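Local coordinates for B12-binding domain-containing protein (Kitasatospora setae, PDB 6WTE) that binds cobalamin and a [4Fe-4S] cluster and, as the radical SAM methylase TsrM, probably transfers a methyl group by a non-radical mechanism, at residues A[113-117]-A[155-161]; A[191-197]-A[245-251]; A[198-202]-A[261-265]; A[253-257]-A[287-291]; A[326-330]-A[371-375]. Residue numbers count along the deposited sequence, not the author numbering.

Contact 1: residues A[113-117]-A[155-161]; sequences FALVE and NTERGAV
Helix 113-117 packs on a beta hairpin. Its axis passes 7.9 Å from that of strand 159-161, with 134° between their N-to-C directions. Phe113 faces Ala160 (CA-CA 5.7 Å) and Val116 faces Asn155 (6.6 Å). Glu117 is extended (chi1 m, chi2 t), so its OE2 accepts a hydrogen bond from Ala160 N at 2.7 Å. A water links Glu117 OE2 to Ala160 O. The Phe113 ring, chi1 m, sets CD2 3.7 Å from Ala160 CB. Val116, chi1 t, puts CG1 3.5 Å from Asn155 CB and 4.2 Å from Ala160 CB. The hairpin is the antiparallel edge of the B12-binding sheet, and the helix covers it. A type I turn, Thr156 to Gly159, joins its strands. Thr156, chi1 p, makes an ST turn, with OG1 accepting from Arg158 N at 3.2 Å and donating to Gly159 O at 2.6 Å. At Gly159 (phi 126°) a CB would clash with Glu117 OE2. Asn155, chi1 t, gives ND2 to Ile121 O and to a water held by Glu117 O.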
# COMPACT_ATOMS: atom_id res chain seq x y z
N PHE A 113 3.52 -10.81 13.04
CA PHE A 113 3.53 -11.95 13.95
C PHE A 113 2.30 -12.83 13.74
O PHE A 113 2.41 -14.06 13.70
CB PHE A 113 3.59 -11.48 15.41
CG PHE A 113 4.89 -10.83 15.79
CD1 PHE A 113 5.15 -9.52 15.44
CD2 PHE A 113 5.84 -11.53 16.52
CE1 PHE A 113 6.35 -8.91 15.80
CE2 PHE A 113 7.03 -10.93 16.89
CZ PHE A 113 7.29 -9.62 16.53
N ALA A 114 1.12 -12.21 13.60
CA ALA A 114 -0.09 -12.97 13.33
C ALA A 114 0.04 -13.75 12.04
O ALA A 114 -0.39 -14.91 11.95
CB ALA A 114 -1.30 -12.04 13.27
N LEU A 115 0.64 -13.15 11.01
CA LEU A 115 0.71 -13.82 9.72
C LEU A 115 1.76 -14.92 9.71
O LEU A 115 1.54 -15.96 9.08
CB LEU A 115 0.97 -12.80 8.61
CG LEU A 115 -0.26 -11.93 8.33
CD1 LEU A 115 -0.00 -10.98 7.16
CD2 LEU A 115 -1.46 -12.82 8.04
N VAL A 116 2.89 -14.73 10.40
CA VAL A 116 3.85 -15.83 10.52
C VAL A 116 3.16 -17.05 11.12
O VAL A 116 3.30 -18.17 10.62
CB VAL A 116 5.07 -15.41 11.35
CG1 VAL A 116 5.86 -16.64 11.76
CG2 VAL A 116 5.99 -14.49 10.56
N GLU A 117 2.38 -16.84 12.18
CA GLU A 117 1.71 -17.96 12.83
C GLU A 117 0.56 -18.50 11.98
O GLU A 117 0.37 -19.72 11.88
CB GLU A 117 1.22 -17.54 14.22
CG GLU A 117 2.35 -17.03 15.12
CD GLU A 117 1.94 -16.88 16.58
OE1 GLU A 117 0.78 -17.20 16.90
OE2 GLU A 117 2.78 -16.43 17.39
N ASN A 155 9.33 -18.08 14.00
CA ASN A 155 8.18 -18.84 14.48
C ASN A 155 8.68 -19.97 15.37
O ASN A 155 9.17 -20.99 14.88
CB ASN A 155 7.37 -19.39 13.32
CG ASN A 155 5.96 -19.78 13.71
OD1 ASN A 155 5.58 -19.67 14.87
ND2 ASN A 155 5.18 -20.22 12.73
N THR A 156 8.58 -19.79 16.68
CA THR A 156 8.94 -20.88 17.59
C THR A 156 7.72 -21.75 17.87
O THR A 156 6.59 -21.44 17.49
CB THR A 156 9.50 -20.34 18.89
OG1 THR A 156 8.42 -19.94 19.74
CG2 THR A 156 10.41 -19.14 18.63
N GLU A 157 7.96 -22.84 18.60
CA GLU A 157 6.85 -23.73 18.93
C GLU A 157 5.81 -23.06 19.82
O GLU A 157 4.65 -23.49 19.83
CB GLU A 157 7.40 -24.99 19.61
CG GLU A 157 8.27 -25.82 18.69
CD GLU A 157 8.68 -27.15 19.31
OE1 GLU A 157 9.73 -27.19 19.98
OE2 GLU A 157 7.93 -28.13 19.13
N ARG A 158 6.18 -22.01 20.55
CA ARG A 158 5.24 -21.31 21.41
C ARG A 158 4.76 -20.00 20.81
O ARG A 158 4.08 -19.23 21.48
CB ARG A 158 5.88 -21.06 22.78
CG ARG A 158 7.08 -20.15 22.74
CD ARG A 158 7.54 -19.77 24.14
NE ARG A 158 8.23 -18.48 24.14
CZ ARG A 158 9.49 -18.31 23.78
NH1 ARG A 158 10.04 -17.10 23.81
NH2 ARG A 158 10.22 -19.35 23.38
N GLY A 159 5.11 -19.74 19.55
CA GLY A 159 4.67 -18.57 18.83
C GLY A 159 5.83 -17.79 18.26
O GLY A 159 7.00 -18.11 18.47
N ALA A 160 5.49 -16.72 17.53
CA ALA A 160 6.49 -15.92 16.86
C ALA A 160 7.18 -14.97 17.84
O ALA A 160 6.51 -14.30 18.64
CB ALA A 160 5.86 -15.12 15.71
N VAL A 161 8.51 -14.92 17.77
CA VAL A 161 9.33 -14.08 18.63
C VAL A 161 10.37 -13.38 17.76
O VAL A 161 10.93 -13.99 16.84
CB VAL A 161 10.03 -14.91 19.73
CG1 VAL A 161 10.84 -14.00 20.65
CG2 VAL A 161 9.00 -15.71 20.53
O HOH W 1 2.41 -21.37 13.03
O HOH W 2 3.60 -13.66 18.52

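Contact 2: residues A[191-197]-A[245-251]; sequences VDQLSVY and GQRELAS
The guanidinium of Arg247 lies flat on the ring of Tyr197, with centres 3.6 Å apart and planes at 13°. This is a stacked cation-pi pair, with Arg247 CZ 3.2 Å from Tyr197 CE2. It joins loop 191-197 to the segment from strand 245-246 into helix 249-261 of the radical SAM core. The two segments run the same way: Val191 is nearest Gly245 (CA-CA 6.2 Å), Gln193 nearest Arg247 (4.2 Å), Leu194 nearest Glu248 (5.6 Å) and Val196 nearest Ser251 (4.8 Å). Asp192 shapes the loop as an Asx turn. Its OD1, with chi1 t, accepts from Leu194 N and Ser195 N, both at 3.0 Å. Gln193 O then takes Glu248 N, at the helix N-cap, at 2.9 Å. Gln193 NE2 (chi1 m, chi2 t) donates to Gln246 O at 2.9 Å. Ser251, chi1 m, donates from OG to Leu194 O at 2.6 Å, and Val196 CG2 rests 3.7 Å from Ser251 CB. Arg247 is m, t, p along chi1 to chi3. Its NH1 also donates to Leu222 O, and its NH2 forms a salt bridge with Glu255. The Tyr197 side chain (chi1 m) lies about 6 Å from the bound cobalamin at the nearest atoms, and its OH donates to Asp192 O at 2.8 Å. Arg247 NH2 donates to Ser195 O at 3.0 Å, while Arg247 NE donates to a water 2.8 Å away that also bonds Asp192 O and Ser195 O.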
# COMPACT_ATOMS: atom_id res chain seq x y z
N VAL A 191 17.01 -0.30 5.13
CA VAL A 191 16.83 0.17 3.76
C VAL A 191 18.17 0.17 3.03
O VAL A 191 19.16 0.69 3.54
CB VAL A 191 16.22 1.58 3.75
CG1 VAL A 191 16.10 2.10 2.33
CG2 VAL A 191 14.86 1.58 4.43
N ASP A 192 18.19 -0.40 1.82
CA ASP A 192 19.32 -0.24 0.92
C ASP A 192 19.19 1.13 0.26
O ASP A 192 18.43 1.30 -0.70
CB ASP A 192 19.36 -1.37 -0.11
CG ASP A 192 20.48 -1.22 -1.13
OD1 ASP A 192 21.27 -0.25 -1.08
OD2 ASP A 192 20.56 -2.11 -2.00
N GLN A 193 19.93 2.10 0.77
CA GLN A 193 19.88 3.48 0.28
C GLN A 193 20.86 3.74 -0.85
O GLN A 193 20.91 4.87 -1.34
CB GLN A 193 20.16 4.45 1.43
CG GLN A 193 19.24 4.31 2.61
CD GLN A 193 19.66 5.19 3.77
OE1 GLN A 193 20.24 4.72 4.75
NE2 GLN A 193 19.40 6.49 3.65
N LEU A 194 21.63 2.75 -1.27
CA LEU A 194 22.71 2.95 -2.23
C LEU A 194 22.40 2.39 -3.61
O LEU A 194 22.64 3.06 -4.62
CB LEU A 194 24.01 2.32 -1.71
CG LEU A 194 24.55 2.88 -0.39
CD1 LEU A 194 25.79 2.11 0.05
CD2 LEU A 194 24.88 4.36 -0.55
N SER A 195 21.88 1.17 -3.69
CA SER A 195 21.87 0.46 -4.96
C SER A 195 20.81 1.01 -5.91
O SER A 195 19.78 1.55 -5.49
CB SER A 195 21.61 -1.03 -4.76
OG SER A 195 22.43 -1.57 -3.74
N VAL A 196 21.07 0.85 -7.20
CA VAL A 196 20.03 0.94 -8.22
C VAL A 196 19.30 -0.39 -8.23
O VAL A 196 19.91 -1.44 -8.39
CB VAL A 196 20.64 1.26 -9.59
CG1 VAL A 196 19.56 1.19 -10.67
CG2 VAL A 196 21.33 2.61 -9.58
N TYR A 197 17.98 -0.35 -8.05
CA TYR A 197 17.20 -1.58 -8.09
C TYR A 197 17.03 -1.99 -9.54
O TYR A 197 16.56 -1.20 -10.37
CB TYR A 197 15.85 -1.39 -7.40
CG TYR A 197 15.92 -0.81 -5.99
CD1 TYR A 197 17.02 -1.06 -5.16
CD2 TYR A 197 14.90 -0.02 -5.50
CE1 TYR A 197 17.08 -0.51 -3.88
CE2 TYR A 197 14.95 0.51 -4.23
CZ TYR A 197 16.04 0.27 -3.43
OH TYR A 197 16.07 0.82 -2.16
N GLY A 245 14.33 6.79 5.17
CA GLY A 245 15.51 6.19 4.59
C GLY A 245 15.59 6.66 3.15
O GLY A 245 14.93 6.08 2.27
N GLN A 246 16.35 7.72 2.90
CA GLN A 246 16.40 8.35 1.58
C GLN A 246 17.36 7.59 0.68
O GLN A 246 18.50 7.32 1.07
CB GLN A 246 16.84 9.81 1.70
CG GLN A 246 15.93 10.69 2.53
CD GLN A 246 16.46 12.10 2.66
OE1 GLN A 246 17.61 12.38 2.33
NE2 GLN A 246 15.63 13.01 3.16
N ARG A 247 16.92 7.29 -0.54
CA ARG A 247 17.81 6.67 -1.51
C ARG A 247 18.72 7.72 -2.13
O ARG A 247 18.36 8.90 -2.26
CB ARG A 247 17.03 5.96 -2.60
CG ARG A 247 16.13 4.84 -2.13
CD ARG A 247 15.44 4.20 -3.33
NE ARG A 247 16.42 3.61 -4.24
CZ ARG A 247 16.16 3.24 -5.49
NH1 ARG A 247 14.94 3.41 -6.00
NH2 ARG A 247 17.11 2.71 -6.25
N GLU A 248 19.91 7.28 -2.53
CA GLU A 248 20.82 8.13 -3.28
C GLU A 248 20.13 8.68 -4.52
O GLU A 248 19.54 7.93 -5.30
CB GLU A 248 22.07 7.34 -3.69
CG GLU A 248 22.99 6.91 -2.55
CD GLU A 248 23.81 8.05 -1.95
OE1 GLU A 248 23.27 9.15 -1.72
OE2 GLU A 248 25.02 7.84 -1.71
N LEU A 249 20.21 10.00 -4.70
CA LEU A 249 19.50 10.64 -5.80
C LEU A 249 19.92 10.05 -7.14
O LEU A 249 19.07 9.75 -7.99
CB LEU A 249 19.76 12.14 -5.78
CG LEU A 249 19.27 12.86 -4.52
CD1 LEU A 249 19.88 14.25 -4.44
CD2 LEU A 249 17.76 12.94 -4.50
N ALA A 250 21.22 9.85 -7.34
CA ALA A 250 21.70 9.31 -8.61
C ALA A 250 21.17 7.91 -8.86
O ALA A 250 20.89 7.55 -10.01
CB ALA A 250 23.23 9.31 -8.64
N SER A 251 21.01 7.10 -7.81
CA SER A 251 20.51 5.74 -7.98
C SER A 251 19.03 5.75 -8.37
O SER A 251 18.62 4.98 -9.24
CB SER A 251 20.72 4.92 -6.71
OG SER A 251 22.10 4.81 -6.40
O HOH W 3 18.88 2.78 -3.10

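Contact 3: residues A[198-202]-A[261-265]; sequences RRRSG and AQGIL
Gln262 reaches across to the backbone and side chain of 198-202 with its amide. With chi1 m, chi2 t and chi3 49°, its NE2 donates to Arg199 O at 2.9 Å, and its OE1 accepts from Ser201 OG at 2.7 Å. Ser201 has chi1 m. The backbones stay apart, the nearest CA pair being Ser201 and Gln262 at 8.0 Å. Segment 198-202 is extended from Arg198 to Ser201 and turns at Gly202 (phi 68°, psi 13°). In 261-265, Gly263 (phi 92°, psi 3°) closes helix 249-261 with a Schellman motif. Ile264 (phi -87°, psi 83°) then centres an inverse gamma turn before strand 266-269. The contact therefore joins the loop ahead of helix 209-214 to a helix-to-strand turn of the radical SAM core. Ile264, chi1 m and chi2 t, brings CD1 to 4.3 Å from Ser201 OG. Ser201 OG also accepts from Leu210 N. Arg199 directs CB toward 261-265, but chi1 to chi4, all negative, curl its guanidinium away to Glu255 and Asp23.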
# COMPACT_ATOMS: atom_id res chain seq x y z
N ARG A 198 17.47 -3.20 -9.88
CA ARG A 198 17.45 -3.64 -11.27
C ARG A 198 16.03 -4.02 -11.66
O ARG A 198 15.38 -4.83 -11.00
CB ARG A 198 18.44 -4.78 -11.49
CG ARG A 198 19.89 -4.31 -11.40
CD ARG A 198 20.91 -5.38 -11.76
NE ARG A 198 20.99 -6.42 -10.73
CZ ARG A 198 21.80 -6.38 -9.68
NH1 ARG A 198 22.60 -5.34 -9.49
NH2 ARG A 198 21.80 -7.38 -8.80
N ARG A 199 15.53 -3.38 -12.72
CA ARG A 199 14.17 -3.58 -13.20
C ARG A 199 14.27 -4.20 -14.59
O ARG A 199 14.67 -3.53 -15.54
CB ARG A 199 13.39 -2.26 -13.25
CG ARG A 199 13.63 -1.35 -12.05
CD ARG A 199 13.16 -1.99 -10.73
NE ARG A 199 11.71 -2.16 -10.68
CZ ARG A 199 10.84 -1.16 -10.51
NH1 ARG A 199 11.29 0.08 -10.37
NH2 ARG A 199 9.54 -1.41 -10.47
N ARG A 200 13.92 -5.48 -14.69
CA ARG A 200 14.12 -6.24 -15.91
C ARG A 200 12.79 -6.51 -16.59
O ARG A 200 11.72 -6.41 -15.98
CB ARG A 200 14.84 -7.56 -15.60
CG ARG A 200 16.22 -7.40 -14.98
CD ARG A 200 16.78 -8.77 -14.59
NE ARG A 200 18.20 -8.74 -14.23
CZ ARG A 200 18.67 -8.94 -13.00
NH1 ARG A 200 17.84 -9.18 -11.99
NH2 ARG A 200 19.98 -8.90 -12.78
N SER A 201 12.86 -6.85 -17.87
CA SER A 201 11.69 -7.21 -18.65
C SER A 201 12.04 -8.36 -19.58
O SER A 201 13.15 -8.41 -20.13
CB SER A 201 11.17 -6.02 -19.47
OG SER A 201 10.72 -4.99 -18.62
N GLY A 202 11.09 -9.27 -19.76
CA GLY A 202 11.30 -10.41 -20.63
C GLY A 202 12.33 -11.41 -20.16
O GLY A 202 12.75 -12.26 -20.95
N ALA A 261 14.03 3.72 -20.60
CA ALA A 261 14.72 3.16 -21.75
C ALA A 261 13.99 1.95 -22.31
O ALA A 261 14.06 1.69 -23.52
CB ALA A 261 16.16 2.79 -21.37
N GLN A 262 13.30 1.19 -21.45
CA GLN A 262 12.52 0.04 -21.90
C GLN A 262 11.13 0.43 -22.40
O GLN A 262 10.36 -0.47 -22.76
CB GLN A 262 12.36 -0.97 -20.76
CG GLN A 262 13.64 -1.36 -20.06
CD GLN A 262 13.37 -2.18 -18.81
OE1 GLN A 262 12.62 -3.15 -18.84
NE2 GLN A 262 13.96 -1.77 -17.69
N GLY A 263 10.80 1.72 -22.43
CA GLY A 263 9.47 2.14 -22.83
C GLY A 263 8.50 2.30 -21.68
O GLY A 263 7.32 2.58 -21.91
N ILE A 264 8.95 2.10 -20.45
CA ILE A 264 8.09 2.25 -19.26
C ILE A 264 8.16 3.72 -18.89
O ILE A 264 8.93 4.16 -18.04
CB ILE A 264 8.52 1.31 -18.13
CG1 ILE A 264 8.48 -0.15 -18.59
CG2 ILE A 264 7.65 1.53 -16.89
CD1 ILE A 264 9.04 -1.14 -17.57
N LEU A 265 7.33 4.51 -19.57
CA LEU A 265 7.39 5.97 -19.50
C LEU A 265 6.54 6.55 -18.38
O LEU A 265 6.94 7.53 -17.75
CB LEU A 265 6.98 6.58 -20.84
CG LEU A 265 7.83 6.18 -22.04
CD1 LEU A 265 7.27 6.83 -23.30
CD2 LEU A 265 9.28 6.59 -21.82

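Contact 4: residues A[253-257]-A[287-291]; sequences VDEME and EIVRR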
# COMPACT_ATOMS: atom_id res chain seq x y z
N VAL A 253 17.38 8.15 -9.98
CA VAL A 253 17.21 8.62 -11.35
C VAL A 253 17.77 7.60 -12.34
O VAL A 253 17.20 7.41 -13.43
CB VAL A 253 17.83 10.01 -11.54
CG1 VAL A 253 17.53 10.52 -12.94
CG2 VAL A 253 17.27 10.99 -10.50
N ASP A 254 18.87 6.92 -12.00
CA ASP A 254 19.36 5.82 -12.83
C ASP A 254 18.27 4.78 -13.06
O ASP A 254 18.08 4.29 -14.19
CB ASP A 254 20.57 5.13 -12.18
CG ASP A 254 21.88 5.85 -12.42
OD1 ASP A 254 21.91 6.90 -13.11
OD2 ASP A 254 22.91 5.34 -11.92
N GLU A 255 17.55 4.41 -12.00
CA GLU A 255 16.48 3.42 -12.11
C GLU A 255 15.34 3.93 -12.98
O GLU A 255 14.82 3.18 -13.83
CB GLU A 255 15.97 3.06 -10.72
CG GLU A 255 14.91 1.99 -10.70
CD GLU A 255 14.60 1.53 -9.29
OE1 GLU A 255 15.44 1.77 -8.41
OE2 GLU A 255 13.52 0.95 -9.07
N MET A 256 14.92 5.18 -12.77
CA MET A 256 13.88 5.76 -13.62
C MET A 256 14.31 5.80 -15.07
O MET A 256 13.51 5.54 -15.97
CB MET A 256 13.53 7.17 -13.14
CG MET A 256 12.99 7.20 -11.73
SD MET A 256 12.73 8.88 -11.13
CE MET A 256 11.28 9.34 -12.08
N GLU A 257 15.59 6.12 -15.31
CA GLU A 257 16.10 6.16 -16.68
C GLU A 257 16.07 4.77 -17.29
O GLU A 257 15.72 4.61 -18.47
CB GLU A 257 17.52 6.73 -16.69
CG GLU A 257 18.03 7.10 -18.07
CD GLU A 257 19.39 7.76 -18.01
OE1 GLU A 257 19.58 8.68 -17.19
OE2 GLU A 257 20.28 7.35 -18.79
N GLU A 287 17.50 16.81 -10.45
CA GLU A 287 18.38 15.90 -11.18
C GLU A 287 17.69 15.34 -12.42
O GLU A 287 18.32 15.20 -13.48
CB GLU A 287 18.85 14.77 -10.26
CG GLU A 287 19.69 13.71 -10.96
CD GLU A 287 20.99 14.25 -11.52
OE1 GLU A 287 21.39 15.38 -11.16
OE2 GLU A 287 21.61 13.53 -12.33
N ILE A 288 16.39 15.04 -12.32
CA ILE A 288 15.65 14.56 -13.49
C ILE A 288 15.67 15.61 -14.59
O ILE A 288 15.92 15.32 -15.77
CB ILE A 288 14.21 14.19 -13.11
CG1 ILE A 288 14.19 12.99 -12.15
CG2 ILE A 288 13.40 13.88 -14.36
CD1 ILE A 288 12.80 12.70 -11.62
N VAL A 289 15.40 16.86 -14.21
CA VAL A 289 15.40 17.96 -15.17
C VAL A 289 16.78 18.14 -15.79
O VAL A 289 16.91 18.35 -17.00
CB VAL A 289 14.90 19.25 -14.50
CG1 VAL A 289 15.12 20.45 -15.41
CG2 VAL A 289 13.44 19.11 -14.13
N ARG A 290 17.82 18.04 -14.96
CA ARG A 290 19.17 18.24 -15.46
C ARG A 290 19.54 17.19 -16.50
O ARG A 290 20.13 17.52 -17.54
CB ARG A 290 20.18 18.21 -14.31
CG ARG A 290 21.61 18.50 -14.75
CD ARG A 290 22.63 18.04 -13.71
NE ARG A 290 22.71 16.59 -13.61
CZ ARG A 290 23.37 15.82 -14.48
NH1 ARG A 290 24.00 16.36 -15.51
NH2 ARG A 290 23.39 14.50 -14.31
N ARG A 291 19.18 15.93 -16.26
CA ARG A 291 19.48 14.89 -17.24
C ARG A 291 18.68 15.07 -18.52
O ARG A 291 19.20 14.88 -19.62
CB ARG A 291 19.22 13.51 -16.65
CG ARG A 291 20.15 13.13 -15.53
CD ARG A 291 20.13 11.64 -15.31
NE ARG A 291 20.76 11.27 -14.06
CZ ARG A 291 20.95 10.02 -13.66
NH1 ARG A 291 20.57 9.01 -14.44
NH2 ARG A 291 21.52 9.78 -12.49
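Arg291 and Val253 have the most surface covered here, followed by Ile288. Arg291 reaches out from helix 287-291 with chi1 m, then chi2 and chi3 both t. Its NH1 bonds Asp254 OD1 at 2.8 Å and Glu257 OE1 at 2.9 Å, both as salt bridges. Its NH2 also bonds Asp254 OD1, at 3.0 Å. On its own helix, Arg291 NE pairs with Glu287 OE2 at 3.0 Å. Arg290 NH2 meets the same Glu287 OE2 at 2.8 Å. Five charged residues thus form one salt-bridge network. The carboxylates of Asp254 and Glu257 lie at the edge of the Arg291 guanidinium, and Val253 CG1 sits over one face, 3.5 Å from Arg291 NE. The two helices, 249-261 and 278-294, flank the parallel strands of the radical SAM core, whose superfamily belongs to the TIM-barrel clan. Their segment axes approach to 11.0 Å and cross at -52°. Val253 and Ile288 are the nearest CA pair, at 6.5 Å. Val253 CG2 lies 4.0 Å from Ile288 CG1 and 3.7 Å from Glu287 CG. Ile288, with chi1 m and chi2 t, places CD1 3.7 Å from Met256 CE. This apolar layer is buried beside the charged one. Leu300 and Leu303 extend it on the side of 253-257, and Ala325 of helix 316-325 touches Ile288. Glu257 OE1 has a second partner in Asn298.

Contact 5: residues A[326-330]-A[371-375]; sequences GCRGV and GILTM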
# COMPACT_ATOMS: atom_id res chain seq x y z
N GLY A 326 8.42 16.38 -15.89
CA GLY A 326 7.50 15.51 -16.59
C GLY A 326 6.32 15.02 -15.77
O GLY A 326 5.69 14.02 -16.17
N CYS A 327 6.00 15.66 -14.66
CA CYS A 327 4.84 15.26 -13.88
C CYS A 327 3.56 15.50 -14.68
O CYS A 327 3.34 16.59 -15.21
CB CYS A 327 4.80 16.03 -12.57
SG CYS A 327 3.45 15.59 -11.48
N ARG A 328 2.72 14.47 -14.76
CA ARG A 328 1.42 14.57 -15.40
C ARG A 328 0.26 14.62 -14.42
O ARG A 328 -0.82 15.09 -14.79
CB ARG A 328 1.21 13.38 -16.36
CG ARG A 328 2.08 13.39 -17.60
CD ARG A 328 1.76 14.59 -18.48
NE ARG A 328 2.55 14.58 -19.71
CZ ARG A 328 2.07 14.22 -20.90
NH1 ARG A 328 0.81 13.84 -21.02
NH2 ARG A 328 2.86 14.24 -21.96
N GLY A 329 0.45 14.13 -13.19
CA GLY A 329 -0.65 14.09 -12.25
C GLY A 329 -0.18 14.07 -10.82
O GLY A 329 0.87 13.50 -10.50
N VAL A 330 -0.97 14.70 -9.95
CA VAL A 330 -0.75 14.70 -8.51
C VAL A 330 -2.02 14.19 -7.84
O VAL A 330 -3.12 14.69 -8.11
CB VAL A 330 -0.39 16.10 -7.97
CG1 VAL A 330 -0.33 16.10 -6.44
CG2 VAL A 330 0.94 16.56 -8.56
N GLY A 371 -0.91 22.62 -16.19
CA GLY A 371 -1.40 21.50 -16.97
C GLY A 371 -1.16 20.16 -16.32
O GLY A 371 -1.04 19.15 -17.03
N ILE A 372 -1.07 20.12 -15.00
CA ILE A 372 -0.90 18.89 -14.24
C ILE A 372 -2.26 18.49 -13.70
O ILE A 372 -2.93 19.29 -13.04
CB ILE A 372 0.12 19.08 -13.11
CG1 ILE A 372 1.50 19.36 -13.69
CG2 ILE A 372 0.14 17.87 -12.16
CD1 ILE A 372 2.49 19.80 -12.64
N LEU A 373 -2.65 17.25 -13.97
CA LEU A 373 -3.93 16.73 -13.51
C LEU A 373 -3.89 16.50 -12.00
O LEU A 373 -2.82 16.32 -11.39
CB LEU A 373 -4.27 15.43 -14.23
CG LEU A 373 -4.14 15.45 -15.77
CD1 LEU A 373 -4.33 14.07 -16.36
CD2 LEU A 373 -5.14 16.41 -16.36
N THR A 374 -5.07 16.52 -11.38
CA THR A 374 -5.19 16.42 -9.93
C THR A 374 -6.27 15.43 -9.55
O THR A 374 -7.37 15.45 -10.11
CB THR A 374 -5.51 17.78 -9.31
OG1 THR A 374 -6.61 18.36 -10.02
CG2 THR A 374 -4.31 18.71 -9.39
N MET A 375 -5.98 14.60 -8.55
CA MET A 375 -6.99 13.78 -7.90
C MET A 375 -6.98 14.10 -6.41
O MET A 375 -5.97 13.89 -5.74
CB MET A 375 -6.75 12.30 -8.12
CG MET A 375 -7.75 11.46 -7.37
SD MET A 375 -8.00 9.89 -8.16
CE MET A 375 -9.14 9.14 -6.99
O HOH W 4 -0.70 16.57 -17.29
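Gly371, with phi 69°, ends helix 357-369 in a Schellman motif and leads into a parallel strand of the radical SAM core. Strands 327-335 and 373-380 are neighbours in this sheet, and helix 357-369 is the main helix of their beta-alpha-beta crossover. Gly371 O shares a water with Arg328 O, at 2.6 and 2.9 Å. Ile372 follows, with CG1 3.7 Å from Cys327 O. Its CG2 lies 4.1 Å from Cys327 SG and 3.9 Å from Val330 CG2, and the side chain touches Cys367. Leu373 bridges Gly329, CA to CA 4.4 Å. Its N donates to Arg328 O at 2.9 Å, and its O accepts from Val330 N at 2.8 Å. Thr374 pairs with Val330 (CA-CA 5.0 Å), and both side chains take the face that helix 357-369 covers. On its other edge, the strand bonds Val404. The Met375 side chain leads away from 326-330 at its end and is about 9 Å from the cobalamin at the nearest atoms. Met375 N donates to Val330 O at 2.9 Å.

Overall arrangement
From the N terminus, contact 1 closes first. It brings hairpin 153-162, at the edge of the B12-binding sheet, back to helix 112-119. The other contacts lie later in the chain, and none touches it. Contacts 2 and 3 start from one continuous loop, 191-202, and tie it to the start and end of helix 249-261. Their segments alternate, so the two loops cross. Contact 4 comes after contact 2 and crosses contact 3, joining that helix to the next one. Glu255, on segment 253-257, links the three regions through salt bridges with Arg247 of contact 2 and Arg199 of contact 3. Contact 5 closes last, joining two core strands about 6 Å from contact 4 at the nearest atoms.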